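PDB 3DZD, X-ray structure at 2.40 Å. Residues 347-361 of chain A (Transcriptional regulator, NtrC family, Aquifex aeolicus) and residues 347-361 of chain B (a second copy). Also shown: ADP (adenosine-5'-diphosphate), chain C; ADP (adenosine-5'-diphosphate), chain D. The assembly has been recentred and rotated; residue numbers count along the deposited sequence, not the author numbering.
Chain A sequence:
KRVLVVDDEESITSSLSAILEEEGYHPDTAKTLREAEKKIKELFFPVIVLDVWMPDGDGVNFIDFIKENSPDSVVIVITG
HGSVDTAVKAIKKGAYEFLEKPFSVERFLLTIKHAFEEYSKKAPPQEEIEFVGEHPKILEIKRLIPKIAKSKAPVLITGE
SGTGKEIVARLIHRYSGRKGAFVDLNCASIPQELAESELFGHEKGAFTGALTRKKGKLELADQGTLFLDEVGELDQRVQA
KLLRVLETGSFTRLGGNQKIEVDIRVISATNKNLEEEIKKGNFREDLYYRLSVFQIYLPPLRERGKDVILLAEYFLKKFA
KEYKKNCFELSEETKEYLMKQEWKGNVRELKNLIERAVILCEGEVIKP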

ATOM      1  N   VAL A 347       7.358  22.461  13.632  1.00 38.06           N
ATOM      2  CA  VAL A 347       8.058  21.931  12.462  1.00 37.78           C
ATOM      3  C   VAL A 347       7.202  22.128  11.225  1.00 37.41           C
ATOM      4  O   VAL A 347       7.699  22.331  10.115  1.00 37.42           O
ATOM      5  CB  VAL A 347       8.403  20.436  12.623  1.00 37.44           C
ATOM      6  CG1 VAL A 347       9.081  19.899  11.369  1.00 37.43           C
ATOM      7  CG2 VAL A 347       9.291  20.220  13.832  1.00 37.62           C
ATOM      8  N   ARG A 348       5.898  22.081  11.434  1.00 37.40           N
ATOM      9  CA  ARG A 348       4.948  22.278  10.359  1.00 39.48           C
ATOM     10  C   ARG A 348       5.122  23.688   9.787  1.00 37.45           C
ATOM     11  O   ARG A 348       5.144  23.877   8.574  1.00 37.44           O
ATOM     12  CB  ARG A 348       3.540  22.059  10.906  1.00 40.04           C
ATOM     13  CG  ARG A 348       2.449  22.056   9.889  1.00 47.22           C
ATOM     14  CD  ARG A 348       1.239  21.397  10.509  1.00 49.83           C
ATOM     15  NE  ARG A 348       0.618  22.266  11.499  1.00 55.31           N
ATOM     16  CZ  ARG A 348      -0.198  21.837  12.455  1.00 51.96           C
ATOM     17  NH1 ARG A 348      -0.478  20.545  12.552  1.00 45.60           N
ATOM     18  NH2 ARG A 348      -0.733  22.699  13.310  1.00 51.52           N
ATOM     19  N   GLU A 349       5.270  24.669  10.674  1.00 37.75           N
ATOM     20  CA  GLU A 349       5.562  26.041  10.265  1.00 38.01           C
ATOM     21  C   GLU A 349       6.908  26.140   9.527  1.00 37.93           C
ATOM     22  O   GLU A 349       6.973  26.674   8.419  1.00 37.97           O
ATOM     23  CB  GLU A 349       5.535  26.989  11.470  1.00 38.27           C
ATOM     24  CG  GLU A 349       5.703  28.467  11.085  1.00 38.61           C
ATOM     25  CD  GLU A 349       5.720  29.415  12.278  1.00 38.96           C
ATOM     26  OE1 GLU A 349       5.190  29.068  13.359  1.00 39.14           O
ATOM     27  OE2 GLU A 349       6.275  30.523  12.132  1.00 45.00           O
ATOM     28  N   LEU A 350       7.971  25.615  10.136  1.00 38.30           N
ATOM     29  CA  LEU A 350       9.294  25.632   9.513  1.00 38.59           C
ATOM     30  C   LEU A 350       9.306  25.004   8.119  1.00 37.92           C
ATOM     31  O   LEU A 350       9.875  25.568   7.190  1.00 37.99           O
ATOM     32  CB  LEU A 350      10.328  24.921  10.385  1.00 38.52           C
ATOM     33  CG  LEU A 350      11.751  24.854   9.818  1.00 38.45           C
ATOM     34  CD1 LEU A 350      12.426  26.215   9.785  1.00 39.27           C
ATOM     35  CD2 LEU A 350      12.591  23.882  10.616  1.00 38.73           C
ATOM     36  N   LYS A 351       8.682  23.839   7.975  1.00 37.56           N
ATOM     37  CA  LYS A 351       8.719  23.129   6.708  1.00 37.28           C
ATOM     38  C   LYS A 351       8.093  23.992   5.622  1.00 37.36           C
ATOM     39  O   LYS A 351       8.686  24.229   4.572  1.00 37.37           O
ATOM     40  CB  LYS A 351       7.979  21.788   6.794  1.00 37.06           C
ATOM     41  CG  LYS A 351       8.210  20.915   5.575  1.00 36.95           C
ATOM     42  CD  LYS A 351       7.342  19.659   5.548  1.00 36.92           C
ATOM     43  CE  LYS A 351       5.901  19.995   5.210  1.00 37.64           C
ATOM     44  NZ  LYS A 351       5.201  18.800   4.651  1.00 48.41           N
ATOM     45  N   ASN A 352       6.887  24.461   5.898  1.00 37.71           N
ATOM     46  CA  ASN A 352       6.175  25.280   4.956  1.00 38.36           C
ATOM     47  C   ASN A 352       6.926  26.563   4.634  1.00 37.96           C
ATOM     48  O   ASN A 352       6.887  27.038   3.504  1.00 37.77           O
ATOM     49  CB  ASN A 352       4.790  25.603   5.491  1.00 37.60           C
ATOM     50  CG  ASN A 352       4.124  26.712   4.712  1.00 38.14           C
ATOM     51  OD1 ASN A 352       4.365  27.887   4.961  1.00 38.46           O
ATOM     52  ND2 ASN A 352       3.286  26.337   3.759  1.00 37.90           N
ATOM     53  N   LEU A 353       7.619  27.119   5.622  1.00 37.88           N
ATOM     54  CA  LEU A 353       8.395  28.331   5.399  1.00 38.19           C
ATOM     55  C   LEU A 353       9.596  28.087   4.477  1.00 39.81           C
ATOM     56  O   LEU A 353       9.971  28.954   3.697  1.00 41.05           O
ATOM     57  CB  LEU A 353       8.847  28.950   6.730  1.00 38.39           C
ATOM     58  CG  LEU A 353       9.805  30.130   6.577  1.00 42.95           C
ATOM     59  CD1 LEU A 353       9.374  31.319   7.415  1.00 44.45           C
ATOM     60  CD2 LEU A 353      11.229  29.733   6.925  1.00 47.26           C
ATOM     61  N   ILE A 354      10.195  26.906   4.567  1.00 38.02           N
ATOM     62  CA  ILE A 354      11.372  26.588   3.767  1.00 38.06           C
ATOM     63  C   ILE A 354      10.932  26.205   2.367  1.00 40.62           C
ATOM     64  O   ILE A 354      11.646  26.448   1.396  1.00 40.63           O
ATOM     65  CB  ILE A 354      12.177  25.407   4.358  1.00 40.57           C
ATOM     66  CG1 ILE A 354      12.778  25.778   5.716  1.00 41.47           C
ATOM     67  CG2 ILE A 354      13.286  24.986   3.416  1.00 38.10           C
ATOM     68  CD1 ILE A 354      13.782  26.909   5.655  1.00 38.55           C
ATOM     69  N   GLU A 355       9.752  25.602   2.268  1.00 37.70           N
ATOM     70  CA  GLU A 355       9.259  25.147   0.980  1.00 42.29           C
ATOM     71  C   GLU A 355       8.928  26.373   0.160  1.00 39.26           C
ATOM     72  O   GLU A 355       9.127  26.406  -1.057  1.00 39.07           O
ATOM     73  CB  GLU A 355       8.012  24.285   1.135  1.00 37.28           C
ATOM     74  CG  GLU A 355       7.588  23.647  -0.177  1.00 39.66           C
ATOM     75  CD  GLU A 355       6.137  23.205  -0.197  1.00 40.31           C
ATOM     76  OE1 GLU A 355       5.382  23.563   0.723  1.00 38.00           O
ATOM     77  OE2 GLU A 355       5.744  22.500  -1.149  1.00 43.87           O
ATOM     78  N   ARG A 356       8.419  27.377   0.860  1.00 37.92           N
ATOM     79  CA  ARG A 356       8.099  28.653   0.259  1.00 39.13           C
ATOM     80  C   ARG A 356       9.379  29.257  -0.301  1.00 41.62           C
ATOM     81  O   ARG A 356       9.448  29.615  -1.470  1.00 41.41           O
ATOM     82  CB  ARG A 356       7.488  29.572   1.311  1.00 40.94           C
ATOM     83  CG  ARG A 356       7.375  31.016   0.900  1.00 42.84           C
ATOM     84  CD  ARG A 356       6.057  31.302   0.216  1.00 46.04           C
ATOM     85  NE  ARG A 356       5.879  32.746   0.047  1.00 57.05           N
ATOM     86  CZ  ARG A 356       5.145  33.311  -0.906  1.00 58.65           C
ATOM     87  NH1 ARG A 356       4.506  32.563  -1.802  1.00 60.06           N
ATOM     88  NH2 ARG A 356       5.060  34.632  -0.965  1.00 52.97           N
ATOM     89  N   ALA A 357      10.398  29.341   0.544  1.00 44.75           N
ATOM     90  CA  ALA A 357      11.685  29.886   0.144  1.00 39.55           C
ATOM     91  C   ALA A 357      12.194  29.283  -1.167  1.00 44.20           C
ATOM     92  O   ALA A 357      12.708  29.995  -2.016  1.00 49.07           O
ATOM     93  CB  ALA A 357      12.702  29.677   1.251  1.00 38.86           C
ATOM     94  N   VAL A 358      12.043  27.969  -1.312  1.00 39.37           N
ATOM     95  CA  VAL A 358      12.556  27.233  -2.457  1.00 43.38           C
ATOM     96  C   VAL A 358      11.714  27.472  -3.707  1.00 48.07           C
ATOM     97  O   VAL A 358      12.236  27.535  -4.822  1.00 46.51           O
ATOM     98  CB  VAL A 358      12.597  25.718  -2.162  1.00 45.76           C
ATOM     99  CG1 VAL A 358      13.059  24.939  -3.389  1.00 48.90           C
ATOM    100  CG2 VAL A 358      13.509  25.431  -0.974  1.00 44.88           C
ATOM    101  N   ILE A 359      10.406  27.594  -3.511  1.00 47.86           N
ATOM    102  CA  ILE A 359       9.480  27.862  -4.605  1.00 53.46           C
ATOM    103  C   ILE A 359       9.797  29.200  -5.290  1.00 53.26           C
ATOM    104  O   ILE A 359       9.683  29.327  -6.506  1.00 60.25           O
ATOM    105  CB  ILE A 359       8.012  27.798  -4.113  1.00 51.16           C
ATOM    106  CG1 ILE A 359       7.567  26.333  -4.001  1.00 48.22           C
ATOM    107  CG2 ILE A 359       7.100  28.573  -5.044  1.00 40.88           C
ATOM    108  CD1 ILE A 359       6.294  26.104  -3.185  1.00 39.93           C
ATOM    109  N   LEU A 360      10.226  30.177  -4.499  1.00 50.49           N
ATOM    110  CA  LEU A 360      10.657  31.477  -5.000  1.00 41.78           C
ATOM    111  C   LEU A 360      12.179  31.564  -5.060  1.00 51.00           C
ATOM    112  O   LEU A 360      12.750  32.622  -4.808  1.00 64.54           O
ATOM    113  CB  LEU A 360      10.172  32.567  -4.038  1.00 45.25           C
ATOM    114  CG  LEU A 360       8.760  32.370  -3.476  1.00 50.59           C
ATOM    115  CD1 LEU A 360       8.366  33.501  -2.500  1.00 39.41           C
ATOM    116  CD2 LEU A 360       7.750  32.247  -4.624  1.00 50.71           C
ATOM    117  N   CYS A 361      12.840  30.467  -5.387  1.00 87.28           N
ATOM    118  CA  CYS A 361      14.273  30.360  -5.134  1.00 87.49           C
ATOM    119  C   CYS A 361      15.193  31.246  -5.975  1.00 87.94           C
ATOM    120  O   CYS A 361      14.776  31.847  -6.963  1.00134.74           O
ATOM    121  CB  CYS A 361      14.718  28.911  -5.275  1.00 87.31           C
ATOM    122  SG  CYS A 361      16.267  28.581  -4.445  1.00 87.51           S
TER
ATOM    123  N   VAL B 347       0.201  25.473  -9.081  1.00 38.09           N
ATOM    124  CA  VAL B 347      -0.629  24.991  -7.978  1.00 37.90           C
ATOM    125  C   VAL B 347       0.222  24.731  -6.729  1.00 37.54           C
ATOM    126  O   VAL B 347      -0.235  24.921  -5.603  1.00 37.62           O
ATOM    127  CB  VAL B 347      -1.425  23.695  -8.352  1.00 37.64           C
ATOM    128  CG1 VAL B 347      -2.288  23.210  -7.171  1.00 37.71           C
ATOM    129  CG2 VAL B 347      -2.276  23.909  -9.617  1.00 38.14           C
ATOM    130  N   ARG B 348       1.457  24.285  -6.935  1.00 37.47           N
ATOM    131  CA  ARG B 348       2.391  24.076  -5.834  1.00 37.62           C
ATOM    132  C   ARG B 348       2.596  25.395  -5.085  1.00 39.12           C
ATOM    133  O   ARG B 348       2.556  25.440  -3.859  1.00 38.99           O
ATOM    134  CB  ARG B 348       3.722  23.572  -6.389  1.00 44.37           C
ATOM    135  CG  ARG B 348       4.602  22.782  -5.430  1.00 53.90           C
ATOM    136  CD  ARG B 348       5.516  21.835  -6.226  1.00 53.87           C
ATOM    137  NE  ARG B 348       6.464  22.574  -7.062  1.00 56.82           N
ATOM    138  CZ  ARG B 348       7.074  22.073  -8.136  1.00 59.77           C
ATOM    139  NH1 ARG B 348       6.831  20.824  -8.524  1.00 59.29           N
ATOM    140  NH2 ARG B 348       7.924  22.827  -8.827  1.00 50.40           N
ATOM    141  N   GLU B 349       2.800  26.478  -5.828  1.00 37.89           N
ATOM    142  CA  GLU B 349       2.983  27.792  -5.213  1.00 38.20           C
ATOM    143  C   GLU B 349       1.730  28.246  -4.456  1.00 38.19           C
ATOM    144  O   GLU B 349       1.823  28.736  -3.331  1.00 38.19           O
ATOM    145  CB  GLU B 349       3.386  28.838  -6.261  1.00 38.30           C
ATOM    146  CG  GLU B 349       3.833  30.159  -5.663  1.00 38.57           C
ATOM    147  CD  GLU B 349       4.039  31.245  -6.704  1.00 38.92           C
ATOM    148  OE1 GLU B 349       4.037  30.967  -7.927  1.00 38.97           O
ATOM    149  OE2 GLU B 349       4.193  32.404  -6.299  1.00 39.28           O
ATOM    150  N   LEU B 350       0.562  28.068  -5.073  1.00 38.34           N
ATOM    151  CA  LEU B 350      -0.700  28.455  -4.452  1.00 38.73           C
ATOM    152  C   LEU B 350      -0.939  27.695  -3.150  1.00 38.76           C
ATOM    153  O   LEU B 350      -1.271  28.293  -2.120  1.00 38.72           O
ATOM    154  CB  LEU B 350      -1.874  28.183  -5.382  1.00 38.63           C
ATOM    155  CG  LEU B 350      -3.224  28.505  -4.732  1.00 38.85           C
ATOM    156  CD1 LEU B 350      -3.398  30.025  -4.504  1.00 39.00           C
ATOM    157  CD2 LEU B 350      -4.352  27.962  -5.566  1.00 39.02           C
ATOM    158  N   LYS B 351      -0.783  26.376  -3.214  1.00 37.71           N
ATOM    159  CA  LYS B 351      -1.063  25.518  -2.084  1.00 37.54           C
ATOM    160  C   LYS B 351      -0.229  25.938  -0.874  1.00 37.54           C
ATOM    161  O   LYS B 351      -0.757  26.154   0.218  1.00 37.67           O
ATOM    162  CB  LYS B 351      -0.762  24.075  -2.451  1.00 37.24           C
ATOM    163  CG  LYS B 351      -0.765  23.121  -1.310  1.00 37.01           C
ATOM    164  CD  LYS B 351       0.035  21.892  -1.678  1.00 37.88           C
ATOM    165  CE  LYS B 351       0.585  21.199  -0.447  1.00 49.32           C
ATOM    166  NZ  LYS B 351       1.792  20.384  -0.764  1.00 53.97           N
ATOM    167  N   ASN B 352       1.072  26.067  -1.094  1.00 37.69           N
ATOM    168  CA  ASN B 352       1.985  26.475  -0.052  1.00 38.00           C
ATOM    169  C   ASN B 352       1.661  27.862   0.511  1.00 38.47           C
ATOM    170  O   ASN B 352       1.793  28.098   1.716  1.00 38.27           O
ATOM    171  CB  ASN B 352       3.412  26.417  -0.574  1.00 37.72           C
ATOM    172  CG  ASN B 352       4.393  27.054   0.363  1.00 37.67           C
ATOM    173  OD1 ASN B 352       4.632  28.257   0.305  1.00 38.17           O
ATOM    174  ND2 ASN B 352       4.987  26.247   1.225  1.00 38.08           N
ATOM    175  N   LEU B 353       1.237  28.773  -0.366  1.00 38.09           N
ATOM    176  CA  LEU B 353       0.870  30.123   0.053  1.00 38.45           C
ATOM    177  C   LEU B 353      -0.350  30.078   0.970  1.00 38.56           C
ATOM    178  O   LEU B 353      -0.429  30.807   1.946  1.00 38.85           O
ATOM    179  CB  LEU B 353       0.574  31.014  -1.154  1.00 38.72           C
ATOM    180  CG  LEU B 353       0.076  32.418  -0.802  1.00 39.32           C
ATOM    181  CD1 LEU B 353       1.122  33.137   0.027  1.00 39.41           C
ATOM    182  CD2 LEU B 353      -0.277  33.243  -2.036  1.00 39.47           C
ATOM    183  N   ILE B 354      -1.305  29.214   0.669  1.00 38.73           N
ATOM    184  CA  ILE B 354      -2.511  29.173   1.479  1.00 38.67           C
ATOM    185  C   ILE B 354      -2.255  28.458   2.800  1.00 38.62           C
ATOM    186  O   ILE B 354      -2.858  28.786   3.817  1.00 38.69           O
ATOM    187  CB  ILE B 354      -3.672  28.509   0.743  1.00 38.52           C
ATOM    188  CG1 ILE B 354      -4.005  29.304  -0.515  1.00 38.75           C
ATOM    189  CG2 ILE B 354      -4.884  28.402   1.659  1.00 38.88           C
ATOM    190  CD1 ILE B 354      -4.640  30.641  -0.241  1.00 39.36           C
ATOM    191  N   GLU B 355      -1.359  27.479   2.774  1.00 45.11           N
ATOM    192  CA  GLU B 355      -1.009  26.752   3.981  1.00 49.22           C
ATOM    193  C   GLU B 355      -0.329  27.722   4.924  1.00 49.57           C
ATOM    194  O   GLU B 355      -0.611  27.755   6.118  1.00 54.13           O
ATOM    195  CB  GLU B 355      -0.067  25.595   3.673  1.00 43.85           C
ATOM    196  CG  GLU B 355       0.304  24.794   4.901  1.00 49.27           C
ATOM    197  CD  GLU B 355       1.335  23.720   4.621  1.00 51.12           C
ATOM    198  OE1 GLU B 355       2.086  23.859   3.631  1.00 46.70           O
ATOM    199  OE2 GLU B 355       1.398  22.742   5.398  1.00 52.38           O
ATOM    200  N   ARG B 356       0.578  28.509   4.363  1.00 41.87           N
ATOM    201  CA  ARG B 356       1.199  29.601   5.079  1.00 42.07           C
ATOM    202  C   ARG B 356       0.129  30.440   5.779  1.00 44.97           C
ATOM    203  O   ARG B 356       0.170  30.626   6.995  1.00 47.59           O
ATOM    204  CB  ARG B 356       1.988  30.468   4.103  1.00 38.61           C
ATOM    205  CG  ARG B 356       2.685  31.645   4.744  1.00 45.84           C
ATOM    206  CD  ARG B 356       3.925  31.222   5.490  1.00 46.53           C
ATOM    207  NE  ARG B 356       4.729  32.393   5.807  1.00 53.44           N
ATOM    208  CZ  ARG B 356       5.503  32.518   6.881  1.00 55.18           C
ATOM    209  NH1 ARG B 356       5.598  31.532   7.774  1.00 53.55           N
ATOM    210  NH2 ARG B 356       6.183  33.643   7.062  1.00 52.39           N
ATOM    211  N   ALA B 357      -0.833  30.935   5.003  1.00 40.87           N
ATOM    212  CA  ALA B 357      -1.913  31.751   5.550  1.00 39.63           C
ATOM    213  C   ALA B 357      -2.609  31.073   6.728  1.00 44.59           C
ATOM    214  O   ALA B 357      -2.916  31.721   7.720  1.00 46.46           O
ATOM    215  CB  ALA B 357      -2.922  32.095   4.470  1.00 42.08           C
ATOM    216  N   VAL B 358      -2.845  29.769   6.620  1.00 39.05           N
ATOM    217  CA  VAL B 358      -3.595  29.048   7.645  1.00 40.55           C
ATOM    218  C   VAL B 358      -2.741  28.802   8.882  1.00 43.76           C
ATOM    219  O   VAL B 358      -3.232  28.833  10.009  1.00 45.75           O
ATOM    220  CB  VAL B 358      -4.162  27.707   7.114  1.00 38.71           C
ATOM    221  CG1 VAL B 358      -4.790  26.904   8.247  1.00 38.76           C
ATOM    222  CG2 VAL B 358      -5.178  27.958   5.991  1.00 38.86           C
ATOM    223  N   ILE B 359      -1.456  28.567   8.662  1.00 51.25           N
ATOM    224  CA  ILE B 359      -0.527  28.354   9.752  1.00 50.11           C
ATOM    225  C   ILE B 359      -0.402  29.606  10.617  1.00 55.38           C
ATOM    226  O   ILE B 359      -0.384  29.520  11.846  1.00 58.97           O
ATOM    227  CB  ILE B 359       0.848  27.906   9.228  1.00 45.32           C
ATOM    228  CG1 ILE B 359       0.813  26.408   8.912  1.00 44.86           C
ATOM    229  CG2 ILE B 359       1.930  28.195  10.258  1.00 42.21           C
ATOM    230  CD1 ILE B 359       1.890  25.962   7.961  1.00 40.48           C
ATOM    231  N   LEU B 360      -0.336  30.764   9.972  1.00 56.36           N
ATOM    232  CA  LEU B 360      -0.254  32.039  10.675  1.00 58.14           C
ATOM    233  C   LEU B 360      -1.645  32.601  10.940  1.00 64.44           C
ATOM    234  O   LEU B 360      -1.789  33.755  11.336  1.00 76.84           O
ATOM    235  CB  LEU B 360       0.532  33.040   9.829  1.00 54.61           C
ATOM    236  CG  LEU B 360       2.063  33.060   9.902  1.00 59.65           C
ATOM    237  CD1 LEU B 360       2.660  31.702  10.329  1.00 49.45           C
ATOM    238  CD2 LEU B 360       2.630  33.531   8.563  1.00 52.69           C
ATOM    239  N   CYS B 361      -2.668  31.785  10.710  1.00 72.75           N
ATOM    240  CA  CYS B 361      -4.050  32.254  10.739  1.00 79.18           C
ATOM    241  C   CYS B 361      -4.480  32.802  12.092  1.00 94.84           C
ATOM    242  O   CYS B 361      -4.250  32.181  13.131  1.00106.63           O
ATOM    243  CB  CYS B 361      -4.998  31.133  10.325  1.00 83.31           C
ATOM    244  SG  CYS B 361      -6.646  31.710   9.907  1.00102.33           S
TER
HETATM  245  PB  ADP C 370       2.054  16.581  14.286  0.52 45.33           P
HETATM  246  O1B ADP C 370       1.835  15.137  13.879  0.77 43.69           O
HETATM  247  O2B ADP C 370       0.802  17.429  14.289  0.88 52.43           O
HETATM  248  O3B ADP C 370       2.840  16.753  15.550  1.00 39.04           O
HETATM  249  PA  ADP C 370       3.476  16.614  11.756  1.00 49.22           P
HETATM  250  O1A ADP C 370       4.641  15.686  11.963  1.00 58.16           O
HETATM  251  O2A ADP C 370       2.264  16.063  11.032  1.00 57.69           O
HETATM  252  O3A ADP C 370       3.049  17.246  13.187  1.00 55.33           O
HETATM  253  O5' ADP C 370       3.987  17.901  10.937  1.00 50.97           O
HETATM  254  C5' ADP C 370       5.372  18.100  10.687  1.00 44.76           C
HETATM  255  C4' ADP C 370       5.697  18.066   9.207  1.00 44.12           C
HETATM  256  O4' ADP C 370       7.116  18.112   9.119  1.00 41.32           O
HETATM  257  C3' ADP C 370       5.334  16.722   8.611  1.00 50.68           C
HETATM  258  O3' ADP C 370       5.283  16.850   7.187  1.00 50.81           O
HETATM  259  C2' ADP C 370       6.499  15.819   8.915  1.00 45.50           C
HETATM  260  O2' ADP C 370       6.709  15.019   7.750  1.00 44.81           O
HETATM  261  C1' ADP C 370       7.658  16.783   9.056  1.00 42.19           C
HETATM  262  N9  ADP C 370       8.431  16.538  10.292  1.00 39.98           N
HETATM  263  C8  ADP C 370       7.993  16.761  11.545  1.00 39.52           C
HETATM  264  N7  ADP C 370       8.939  16.471  12.459  1.00 37.07           N
HETATM  265  C5  ADP C 370      10.021  16.050  11.783  1.00 37.10           C
HETATM  266  C6  ADP C 370      11.372  15.575  12.150  1.00 39.84           C
HETATM  267  N6  ADP C 370      11.753  15.503  13.453  1.00 46.23           N
HETATM  268  N1  ADP C 370      12.204  15.232  11.149  1.00 43.68           N
HETATM  269  C2  ADP C 370      11.823  15.313   9.860  1.00 43.39           C
HETATM  270  N3  ADP C 370      10.611  15.727   9.451  1.00 41.99           N
HETATM  271  C4  ADP C 370       9.685  16.102  10.355  1.00 39.30           C
HETATM  272  PB  ADP D 370       3.570  18.615 -10.831  0.76 40.87           P
HETATM  273  O1B ADP D 370       3.499  17.103 -10.735  0.85 43.09           O
HETATM  274  O2B ADP D 370       4.953  19.205 -10.638  1.00 42.70           O
HETATM  275  O3B ADP D 370       2.793  19.238 -11.950  1.00 37.41           O
HETATM  276  PA  ADP D 370       2.099  18.179  -8.458  1.00 53.43           P
HETATM  277  O1A ADP D 370       1.226  17.119  -9.121  1.00 40.44           O
HETATM  278  O2A ADP D 370       3.262  17.745  -7.611  1.00 54.22           O
HETATM  279  O3A ADP D 370       2.701  19.151  -9.586  1.00 47.67           O
HETATM  280  O5' ADP D 370       1.205  19.273  -7.668  1.00 41.67           O
HETATM  281  C5' ADP D 370       1.708  19.979  -6.527  1.00 47.54           C
HETATM  282  C4' ADP D 370       0.727  19.886  -5.356  1.00 40.64           C
HETATM  283  O4' ADP D 370      -0.515  20.506  -5.693  1.00 39.36           O
HETATM  284  C3' ADP D 370       0.421  18.435  -5.041  1.00 46.81           C
HETATM  285  O3' ADP D 370       0.414  18.251  -3.622  1.00 53.75           O
HETATM  286  C2' ADP D 370      -0.971  18.199  -5.598  1.00 44.56           C
HETATM  287  O2' ADP D 370      -1.703  17.238  -4.819  1.00 52.16           O
HETATM  288  C1' ADP D 370      -1.603  19.582  -5.568  1.00 36.83           C
HETATM  289  N9  ADP D 370      -2.511  19.822  -6.716  1.00 37.33           N
HETATM  290  C8  ADP D 370      -2.091  20.108  -7.962  1.00 38.07           C
HETATM  291  N7  ADP D 370      -3.129  20.306  -8.799  1.00 37.19           N
HETATM  292  C5  ADP D 370      -4.260  20.154  -8.082  1.00 37.33           C
HETATM  293  C6  ADP D 370      -5.711  20.223  -8.380  1.00 37.48           C
HETATM  294  N6  ADP D 370      -6.159  20.519  -9.635  1.00 37.65           N
HETATM  295  N1  ADP D 370      -6.562  19.999  -7.350  1.00 37.93           N
HETATM  296  C2  ADP D 370      -6.119  19.713  -6.108  1.00 37.28           C
HETATM  297  N3  ADP D 370      -4.814  19.632  -5.776  1.00 36.99           N
HETATM  298  C4  ADP D 370      -3.850  19.836  -6.707  1.00 37.03           C
HETATM  299  O   HOH W   1       3.614  22.320   6.641  1.00 36.92           O
HETATM  300  O   HOH W   2       5.022  28.650   7.758  1.00 39.78           O
HETATM  301  O   HOH W   3       4.223  29.730  -1.918  1.00 38.34           O
HETATM  302  O   HOH W   4       2.830  33.689  -4.290  1.00 39.48           O
HETATM  303  O   HOH W   5       5.118  34.207   2.879  1.00 71.79           O

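Four hydrogen bonds made by a pair of asparagines lie at the centre of this helix-helix contact. ND2 of N352(A) donates to the backbone O of N352(B) at 3.1 Å and to OE1 of E355(B) at 2.8 Å; ND2 of N352(B) repeats this with O of N352(A) at 3.1 Å and OE1 of E355(A) at 2.8 Å. An amide suits this buried site because its two N-H groups can serve two acceptors, while its side chain is short, with chi1 t: N352(A) fits a hole lined by N352(B), E355(B), R356(B) and I359(B), and N352(B) fits the matching hole in chain A.

Water extends the network. Water 2 donates to OD1 of N352(A) and O of E349(A) and accepts from NH1 of R356(B); water 3 joins the equivalent atoms of N352(B), E349(B) and R356(A). The long arginine thus reaches across the interface, and L353(B) CD1 lies over one face of the R356(A) guanidinium, 3.9 Å from NH1.

Farther out, the packing is apolar. I359(A) points toward chain B, its CG2 3.7 Å from CG of E349(B) and its CD1 3.9 Å from CB of N352(B), so a branched side chain covers the aliphatic parts of polar residues; I359(B) does likewise. The helices run roughly antiparallel, at 144°, so that each end faces its counterpart's opposite end. Together the two stretches bury 828 Å², both sides summed.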